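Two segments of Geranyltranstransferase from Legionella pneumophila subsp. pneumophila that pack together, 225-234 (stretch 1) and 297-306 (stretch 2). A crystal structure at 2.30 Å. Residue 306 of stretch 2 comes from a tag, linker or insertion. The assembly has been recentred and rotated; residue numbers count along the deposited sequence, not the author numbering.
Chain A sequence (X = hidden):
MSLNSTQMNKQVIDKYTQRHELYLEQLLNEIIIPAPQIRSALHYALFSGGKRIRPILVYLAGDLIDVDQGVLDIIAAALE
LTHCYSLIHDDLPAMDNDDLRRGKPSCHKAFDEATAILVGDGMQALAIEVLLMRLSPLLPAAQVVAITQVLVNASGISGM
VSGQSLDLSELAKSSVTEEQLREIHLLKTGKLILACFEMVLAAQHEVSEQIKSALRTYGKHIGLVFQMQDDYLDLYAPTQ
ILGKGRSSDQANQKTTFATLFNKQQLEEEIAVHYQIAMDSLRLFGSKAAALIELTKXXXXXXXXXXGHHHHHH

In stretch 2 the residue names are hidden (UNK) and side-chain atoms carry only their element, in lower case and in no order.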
# COMPACT_ATOMS: atom_id res chain seq x y z
N VAL A 225 -22.22 -12.74 -6.58
CA VAL A 225 -22.93 -12.93 -7.85
C VAL A 225 -22.20 -12.38 -9.10
O VAL A 225 -22.37 -12.92 -10.19
CB VAL A 225 -24.42 -12.45 -7.76
CG1 VAL A 225 -24.53 -10.94 -7.96
CG2 VAL A 225 -25.31 -13.21 -8.73
N PHE A 226 -21.37 -11.35 -8.92
CA PHE A 226 -20.54 -10.81 -10.02
C PHE A 226 -19.59 -11.89 -10.54
O PHE A 226 -19.43 -12.07 -11.75
CB PHE A 226 -19.73 -9.59 -9.58
CG PHE A 226 -20.54 -8.34 -9.38
CD1 PHE A 226 -21.80 -8.19 -9.96
CD2 PHE A 226 -20.02 -7.30 -8.62
CE1 PHE A 226 -22.53 -7.03 -9.76
CE2 PHE A 226 -20.74 -6.13 -8.42
CZ PHE A 226 -22.00 -5.99 -9.00
N GLN A 227 -18.99 -12.61 -9.60
CA GLN A 227 -18.07 -13.70 -9.89
C GLN A 227 -18.76 -14.93 -10.48
O GLN A 227 -18.19 -15.63 -11.32
CB GLN A 227 -17.30 -14.08 -8.63
CG GLN A 227 -16.04 -14.83 -8.90
CD GLN A 227 -15.05 -14.04 -9.76
OE1 GLN A 227 -14.83 -12.85 -9.54
NE2 GLN A 227 -14.46 -14.72 -10.73
N MET A 228 -19.99 -15.18 -10.03
CA MET A 228 -20.86 -16.19 -10.64
C MET A 228 -21.12 -15.82 -12.10
O MET A 228 -20.97 -16.66 -13.00
CB MET A 228 -22.18 -16.33 -9.88
CG MET A 228 -22.10 -17.14 -8.59
SD MET A 228 -23.66 -17.17 -7.69
CE MET A 228 -23.17 -18.10 -6.25
N GLN A 229 -21.50 -14.56 -12.33
CA GLN A 229 -21.74 -14.03 -13.67
C GLN A 229 -20.52 -14.13 -14.58
O GLN A 229 -20.65 -14.56 -15.73
CB GLN A 229 -22.24 -12.59 -13.61
CG GLN A 229 -23.72 -12.46 -13.25
CD GLN A 229 -24.18 -11.02 -13.14
OE1 GLN A 229 -23.61 -10.23 -12.39
NE2 GLN A 229 -25.23 -10.69 -13.87
N ASP A 230 -19.36 -13.76 -14.05
CA ASP A 230 -18.09 -13.81 -14.80
C ASP A 230 -17.75 -15.22 -15.26
O ASP A 230 -17.35 -15.41 -16.41
CB ASP A 230 -16.94 -13.21 -13.98
CG ASP A 230 -17.07 -11.70 -13.82
OD1 ASP A 230 -16.30 -11.12 -13.02
OD2 ASP A 230 -17.93 -11.10 -14.49
N ASP A 231 -17.93 -16.20 -14.38
CA ASP A 231 -17.72 -17.62 -14.72
C ASP A 231 -18.78 -18.14 -15.70
O ASP A 231 -18.47 -18.95 -16.57
CB ASP A 231 -17.70 -18.48 -13.45
CG ASP A 231 -16.50 -18.18 -12.56
OD1 ASP A 231 -15.60 -17.41 -12.97
OD2 ASP A 231 -16.44 -18.74 -11.44
N TYR A 232 -20.01 -17.64 -15.55
CA TYR A 232 -21.12 -17.97 -16.45
C TYR A 232 -20.90 -17.41 -17.85
O TYR A 232 -21.20 -18.08 -18.84
CB TYR A 232 -22.44 -17.44 -15.87
CG TYR A 232 -23.66 -17.70 -16.73
CD1 TYR A 232 -24.20 -18.98 -16.85
CD2 TYR A 232 -24.30 -16.65 -17.40
CE1 TYR A 232 -25.33 -19.21 -17.64
CE2 TYR A 232 -25.43 -16.87 -18.18
CZ TYR A 232 -25.94 -18.15 -18.30
OH TYR A 232 -27.05 -18.37 -19.07
N LEU A 233 -20.39 -16.19 -17.92
CA LEU A 233 -20.16 -15.49 -19.18
C LEU A 233 -19.09 -16.17 -20.03
O LEU A 233 -19.41 -16.78 -21.05
CB LEU A 233 -19.83 -14.01 -18.94
CG LEU A 233 -20.91 -12.92 -19.01
CD1 LEU A 233 -22.27 -13.35 -18.46
CD2 LEU A 233 -20.42 -11.65 -18.32
N ASP A 234 -17.83 -16.12 -19.59
CA ASP A 234 -16.71 -16.64 -20.40
C ASP A 234 -16.62 -18.17 -20.56
O ASP A 234 -15.60 -18.68 -21.03
CB ASP A 234 -15.35 -16.02 -19.98
CG ASP A 234 -15.00 -16.26 -18.51
OD1 ASP A 234 -14.92 -17.43 -18.08
OD2 ASP A 234 -14.76 -15.26 -17.80
N UNK A 297 -29.68 -3.66 -13.84
CA UNK A 297 -28.77 -3.52 -14.98
C UNK A 297 -27.62 -4.53 -14.89
O UNK A 297 -27.25 -5.14 -15.89
c UNK A 297 -28.20 -2.10 -15.06
c UNK A 297 -28.46 0.30 -15.86
o UNK A 297 -27.29 0.50 -15.52
n UNK A 297 -29.23 1.27 -16.36
c UNK A 297 -29.11 -1.07 -15.73
N UNK A 298 -27.09 -4.71 -13.68
CA UNK A 298 -26.01 -5.67 -13.43
C UNK A 298 -26.48 -7.11 -13.56
O UNK A 298 -25.70 -7.98 -13.95
c UNK A 298 -25.40 -5.44 -12.04
c UNK A 298 -23.14 -4.37 -12.31
c UNK A 298 -24.57 -4.17 -11.85
c UNK A 298 -24.61 -3.74 -10.39
N UNK A 299 -27.75 -7.36 -13.24
CA UNK A 299 -28.35 -8.68 -13.42
C UNK A 299 -28.55 -9.03 -14.90
O UNK A 299 -28.31 -10.17 -15.31
n UNK A 299 -31.86 -9.26 -11.04
o UNK A 299 -31.98 -11.45 -11.56
c UNK A 299 -29.67 -8.78 -12.65
c UNK A 299 -30.38 -10.13 -12.76
c UNK A 299 -31.48 -10.33 -11.73
N UNK A 300 -28.96 -8.04 -15.69
CA UNK A 300 -29.36 -8.28 -17.09
C UNK A 300 -28.23 -8.50 -18.12
O UNK A 300 -28.51 -8.83 -19.27
n UNK A 300 -32.71 -6.67 -17.53
o UNK A 300 -31.90 -7.98 -15.90
c UNK A 300 -31.72 -7.32 -16.93
c UNK A 300 -30.34 -7.20 -17.57
N UNK A 301 -26.97 -8.32 -17.71
CA UNK A 301 -25.83 -8.70 -18.57
C UNK A 301 -25.55 -10.21 -18.52
O UNK A 301 -24.63 -10.71 -19.17
n UNK A 301 -21.86 -7.54 -14.13
n UNK A 301 -21.86 -7.80 -16.43
c UNK A 301 -22.94 -6.84 -16.67
c UNK A 301 -21.37 -8.11 -15.23
c UNK A 301 -24.29 -7.53 -16.84
c UNK A 301 -24.56 -7.88 -18.30
n UNK A 301 -20.39 -9.00 -15.13
N UNK A 302 -26.37 -10.93 -17.75
CA UNK A 302 -26.43 -12.38 -17.74
C UNK A 302 -27.70 -12.87 -18.46
O UNK A 302 -27.74 -13.97 -19.00
c UNK A 302 -26.40 -12.91 -16.30
o UNK A 302 -26.50 -14.32 -16.26
N UNK A 303 -28.73 -12.02 -18.46
CA UNK A 303 -30.03 -12.33 -19.08
C UNK A 303 -30.07 -12.16 -20.59
O UNK A 303 -30.93 -12.76 -21.25
c UNK A 303 -31.76 -12.13 -17.22
c UNK A 303 -31.14 -11.48 -18.45
n UNK A 303 -32.29 -11.30 -16.32
o UNK A 303 -31.78 -13.35 -17.08
N UNK A 304 -29.15 -11.37 -21.14
CA UNK A 304 -29.11 -11.05 -22.58
C UNK A 304 -28.76 -12.25 -23.47
O UNK A 304 -28.95 -12.19 -24.70
c UNK A 304 -28.16 -9.88 -22.86
c UNK A 304 -28.69 -8.45 -22.70
c UNK A 304 -29.64 -8.06 -23.84
c UNK A 304 -27.53 -7.46 -22.61
N UNK A 305 -28.27 -13.32 -22.86
CA UNK A 305 -28.07 -14.60 -23.53
C UNK A 305 -29.41 -15.28 -23.82
O UNK A 305 -29.54 -16.05 -24.78
c UNK A 305 -27.18 -15.51 -22.69
o UNK A 305 -27.63 -15.56 -21.35
N UNK A 306 -30.41 -14.99 -22.99
CA UNK A 306 -31.76 -15.53 -23.14
C UNK A 306 -32.72 -14.49 -23.70
O UNK A 306 -32.77 -14.26 -24.91
c UNK A 306 -32.28 -16.05 -21.79
o UNK A 306 -33.28 -17.73 -19.68
c UNK A 306 -31.51 -17.24 -21.23
c UNK A 306 -32.04 -17.71 -19.88
o UNK A 306 -31.22 -18.08 -19.02

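Position 297 opens the stretch with three side-chain carbons, the third carrying one oxygen and one nitrogen. That is an amide on a two-carbon arm, and it lies beyond the reach of stretch 1: Gln297.

Position 298 has four carbons and no heteroatom, forked at the second. Its CA-to-CB bond points toward the neighbouring helix, and one terminal carbon comes within 3.7 Å of Phe226 CZ, near the plane of the ring and at its edge. A carbon-only side chain forked one atom beyond CB is Leu298.

Position 299 repeats the pattern of three carbons ending in one oxygen and one nitrogen, but its CA-to-CB bond points away. Its backbone does approach stretch 1, with its O 3.4 Å from Gln229 NE2. The side chain is that of Gln299.

Position 300 is shorter: two carbons, the second bearing one oxygen and one nitrogen. Its CA-to-CB bond also points away, and it touches nothing on stretch 1. The short amide is Asn300.

Position 301 carries the longest side chain here, three carbons, a nitrogen, then a carbon holding two more nitrogens. Its CA-to-CB bond runs sideways, yet its end comes nearer and settles among Phe226, Gln229, Asp230 and Leu233 as a knob in a hole, with one terminal nitrogen 3.3 Å from Asp230 OD2. Only a guanidinium fits, so this is Arg301. That nitrogen is NH2, and the pair is a salt bridge, the carboxylate oxygen lying at the edge of the guanidinium. The CA-to-CB bond of Asp230 points away, but its end comes nearer, which brings OD2 to the guanidinium.

Position 302 has one carbon and one oxygen. The oxygen lies 3.4 Å from Tyr232 CE2, while CB is 3.5 Å from Gln229 NE2. The small hydroxyl residue is Ser302, placed where the two backbones come close.

Position 303 has two carbons, the second with one oxygen and one nitrogen; its CA-to-CB bond points away from stretch 1, and it makes no contact there. It is Asn303, and its ND2 makes a weak hydrogen bond to Asn300 OD1 at 3.4 Å.

Position 304 has four carbons forked at the second, exposed and out of reach: Leu304.

Position 305 has one carbon and one oxygen, the oxygen 3.7 Å from Tyr232 OH. It is Ser305, whose OG donates to Ser302 O at 2.8 Å within the stretch.

Position 306 has three carbons, the third carrying two oxygens, one of them 4.2 Å from Tyr232 OH. This carboxylate is Glu306, a tag residue that closes a type I turn begun at Asn303.

The helices run nearly parallel, at 22° and 10.3 Å between axes, and the rule is mixed chemistry. Leu298 against Phe226 supplies the apolar patch. Gln229, buried, reaches across to the backbone, its NE2 donating to Leu298 O at 2.8 Å with a nearly straight geometry. Arg301 bridges the space with a long arm and a charge, and Ser302, a small residue, sits where Gln229 CA and Ser302 CA come to 6.4 Å.

Stretch 2 (297-306) QLQNRSNLSE
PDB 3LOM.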